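Local coordinates for SPBc2 prophage-derived uncharacterized protein yorR (Bacillus subtilis, PDB 3KB2), which binds a phosphorylated guanosine nucleotide beside a magnesium ion and may be a nucleotide kinase of the dTMP kinase type, though its function is not established, at residues D61-V69 with I79-E89. Numbering follows the deposited sequence.
Sequences DRFVYSNLV and ILTERQLRFIE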
# COMPACT_ATOMS: atom_id res chain seq x y z
N ASP A 61 9.66 -7.81 14.79
CA ASP A 61 9.08 -8.09 13.48
C ASP A 61 9.14 -6.79 12.67
O ASP A 61 8.28 -5.93 12.82
CB ASP A 61 7.63 -8.56 13.67
CG ASP A 61 6.99 -9.10 12.39
OD1 ASP A 61 5.90 -9.68 12.50
OD2 ASP A 61 7.57 -8.95 11.30
N ARG A 62 10.18 -6.65 11.85
CA ARG A 62 10.42 -5.46 11.03
C ARG A 62 11.06 -4.37 11.89
O ARG A 62 10.54 -4.04 12.96
CB ARG A 62 9.13 -4.96 10.40
CG ARG A 62 8.51 -5.97 9.46
CD ARG A 62 7.90 -5.29 8.26
NE ARG A 62 6.83 -4.40 8.66
CZ ARG A 62 6.06 -3.74 7.80
NH1 ARG A 62 6.25 -3.87 6.49
NH2 ARG A 62 5.10 -2.94 8.26
N PHE A 63 12.18 -3.82 11.43
CA PHE A 63 12.90 -2.83 12.21
C PHE A 63 13.51 -1.69 11.37
O PHE A 63 12.88 -1.20 10.43
CB PHE A 63 13.96 -3.59 13.03
CG PHE A 63 14.50 -2.82 14.21
CD1 PHE A 63 13.75 -1.84 14.85
CD2 PHE A 63 15.78 -3.09 14.69
CE1 PHE A 63 14.26 -1.15 15.95
CE2 PHE A 63 16.30 -2.40 15.78
CZ PHE A 63 15.54 -1.43 16.41
N VAL A 64 14.73 -1.27 11.72
CA VAL A 64 15.42 -0.17 11.03
C VAL A 64 15.63 -0.37 9.53
O VAL A 64 15.63 0.60 8.78
CB VAL A 64 16.81 0.15 11.68
CG1 VAL A 64 16.63 0.66 13.11
CG2 VAL A 64 17.71 -1.10 11.67
N TYR A 65 15.83 -1.60 9.09
CA TYR A 65 16.06 -1.81 7.67
C TYR A 65 14.79 -1.62 6.85
O TYR A 65 14.84 -0.99 5.79
CB TYR A 65 16.70 -3.18 7.45
CG TYR A 65 18.02 -3.25 8.18
CD1 TYR A 65 19.08 -2.38 7.85
CD2 TYR A 65 18.20 -4.12 9.26
CE1 TYR A 65 20.26 -2.37 8.59
CE2 TYR A 65 19.36 -4.12 10.00
CZ TYR A 65 20.39 -3.25 9.67
OH TYR A 65 21.54 -3.26 10.43
N SER A 66 13.66 -2.13 7.33
CA SER A 66 12.42 -1.92 6.60
C SER A 66 12.15 -0.41 6.53
O SER A 66 11.56 0.07 5.57
CB SER A 66 11.24 -2.60 7.30
OG SER A 66 11.44 -3.99 7.40
N ASN A 67 12.57 0.33 7.56
CA ASN A 67 12.35 1.77 7.54
C ASN A 67 13.05 2.39 6.34
O ASN A 67 12.47 3.21 5.64
CB ASN A 67 12.86 2.43 8.82
CG ASN A 67 12.78 3.94 8.75
OD1 ASN A 67 11.70 4.52 8.78
ND2 ASN A 67 13.92 4.58 8.65
N LEU A 68 14.30 2.00 6.12
CA LEU A 68 15.08 2.49 4.99
C LEU A 68 14.43 2.20 3.64
O LEU A 68 14.55 2.99 2.70
CB LEU A 68 16.48 1.88 5.03
CG LEU A 68 17.53 2.67 5.82
CD1 LEU A 68 16.95 3.18 7.13
CD2 LEU A 68 18.74 1.78 6.07
N VAL A 69 13.74 1.06 3.55
CA VAL A 69 13.07 0.63 2.32
C VAL A 69 11.81 1.47 2.04
O VAL A 69 11.70 2.13 1.00
CB VAL A 69 12.66 -0.88 2.41
CG1 VAL A 69 11.72 -1.28 1.26
CG2 VAL A 69 13.91 -1.75 2.40
N ILE A 79 12.79 8.81 7.73
CA ILE A 79 13.81 7.80 7.58
C ILE A 79 14.98 8.08 8.51
O ILE A 79 15.27 9.23 8.82
CB ILE A 79 14.34 7.73 6.13
CG1 ILE A 79 15.36 6.61 5.99
CG2 ILE A 79 15.02 9.04 5.74
CD1 ILE A 79 15.63 6.25 4.55
N LEU A 80 15.64 7.03 8.97
CA LEU A 80 16.80 7.23 9.83
C LEU A 80 17.92 7.82 8.99
O LEU A 80 17.97 7.61 7.78
CB LEU A 80 17.27 5.90 10.39
CG LEU A 80 16.32 5.31 11.42
CD1 LEU A 80 16.69 3.88 11.65
CD2 LEU A 80 16.38 6.13 12.69
N THR A 81 18.82 8.56 9.63
CA THR A 81 19.96 9.12 8.92
C THR A 81 21.06 8.07 9.02
O THR A 81 20.96 7.13 9.82
CB THR A 81 20.49 10.44 9.56
OG1 THR A 81 20.91 10.19 10.91
CG2 THR A 81 19.43 11.52 9.55
N GLU A 82 22.10 8.23 8.22
CA GLU A 82 23.22 7.30 8.24
C GLU A 82 23.78 7.20 9.65
O GLU A 82 24.05 6.12 10.15
CB GLU A 82 24.33 7.78 7.30
CG GLU A 82 23.98 7.74 5.83
CD GLU A 82 25.14 8.18 4.94
OE1 GLU A 82 25.52 9.38 5.00
OE2 GLU A 82 25.67 7.33 4.19
N ARG A 83 23.96 8.36 10.28
CA ARG A 83 24.51 8.40 11.62
C ARG A 83 23.63 7.67 12.63
O ARG A 83 24.13 6.88 13.42
CB ARG A 83 24.73 9.85 12.04
CG ARG A 83 25.45 10.02 13.36
CD ARG A 83 25.45 11.48 13.81
NE ARG A 83 26.03 11.65 15.14
CZ ARG A 83 25.97 12.78 15.85
NH1 ARG A 83 26.52 12.84 17.05
NH2 ARG A 83 25.35 13.85 15.35
N GLN A 84 22.32 7.91 12.60
CA GLN A 84 21.43 7.24 13.56
C GLN A 84 21.46 5.73 13.35
O GLN A 84 21.60 4.97 14.31
CB GLN A 84 20.01 7.78 13.41
CG GLN A 84 19.94 9.29 13.55
CD GLN A 84 18.56 9.86 13.29
OE1 GLN A 84 17.91 9.53 12.31
NE2 GLN A 84 18.12 10.75 14.18
N LEU A 85 21.33 5.29 12.10
CA LEU A 85 21.34 3.87 11.78
C LEU A 85 22.62 3.25 12.33
O LEU A 85 22.60 2.20 12.96
CB LEU A 85 21.27 3.65 10.27
CG LEU A 85 21.49 2.19 9.82
CD1 LEU A 85 20.38 1.32 10.36
CD2 LEU A 85 21.54 2.12 8.30
N ARG A 86 23.74 3.90 12.07
CA ARG A 86 25.02 3.41 12.52
C ARG A 86 25.05 3.36 14.05
O ARG A 86 25.62 2.45 14.64
CB ARG A 86 26.11 4.33 11.97
CG ARG A 86 27.52 3.98 12.32
CD ARG A 86 28.48 4.84 11.52
NE ARG A 86 28.25 6.27 11.72
CZ ARG A 86 27.96 7.13 10.74
NH1 ARG A 86 27.85 6.71 9.49
NH2 ARG A 86 27.78 8.41 11.02
N PHE A 87 24.41 4.32 14.69
CA PHE A 87 24.36 4.36 16.15
C PHE A 87 23.59 3.17 16.70
O PHE A 87 24.03 2.51 17.63
CB PHE A 87 23.72 5.68 16.60
CG PHE A 87 23.55 5.81 18.08
CD1 PHE A 87 22.37 5.39 18.69
CD2 PHE A 87 24.55 6.36 18.87
CE1 PHE A 87 22.20 5.51 20.07
CE2 PHE A 87 24.38 6.49 20.25
CZ PHE A 87 23.20 6.06 20.85
N ILE A 88 22.44 2.88 16.11
CA ILE A 88 21.61 1.75 16.55
C ILE A 88 22.30 0.41 16.37
O ILE A 88 22.19 -0.47 17.21
CB ILE A 88 20.26 1.73 15.82
CG1 ILE A 88 19.45 2.96 16.23
CG2 ILE A 88 19.50 0.47 16.16
CD1 ILE A 88 18.23 3.17 15.37
N GLU A 89 23.02 0.26 15.26
CA GLU A 89 23.73 -0.98 14.98
C GLU A 89 24.82 -1.24 16.02
O GLU A 89 24.92 -2.33 16.58
CB GLU A 89 24.35 -0.92 13.59
CG GLU A 89 23.32 -0.74 12.48
CD GLU A 89 23.96 -0.71 11.11
OE1 GLU A 89 24.88 0.10 10.91
OE2 GLU A 89 23.53 -1.50 10.24
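V64 fills the middle of the contact, its two methyls shared among three side chains of 79-89. V64 CG1, anti to the carbonyl carbon (chi1 -64°), lies 3.5 Å from L80 CD1 and 3.7 Å from I88 CD1, while V64 CG2 meets L85 CD1 at 3.8 Å. The same two methyls also sit over ring faces within their own segment, CG1 over F63 and CG2 over Y65. One turn on, L68 crosses L85 at a slant, CD2 to CD2 at 3.6 Å. Helices 64-69 and 82-89 run nearly antiparallel (162°), their axes approaching to 11.7 Å, so branched side chains bridge the gap. The solvent side begins at I79, which is partly exposed and lies across L68, its CG1 3.9 Å from L68 CD1; at the N-terminal end of helix 82-89, where T81 is exposed, T81 and Q84 form a capping box. Along another border, Y65 OH donates to the anti lone pair of E89 OE2, 2.7 Å away, with ring and carboxylate planes 57° apart. Helices 42-52 and 122-137 add F49 against L80 and V135 against L68. The contact thus joins the helix following strand 58-61 of the P-loop kinase-like parallel sheet to helix 82-92. Apolar contacts make up most of the interface; at its polar border two donors, Y65 OH and G140 N, hold buried E89 OE2 and probably favour the charged carboxylate.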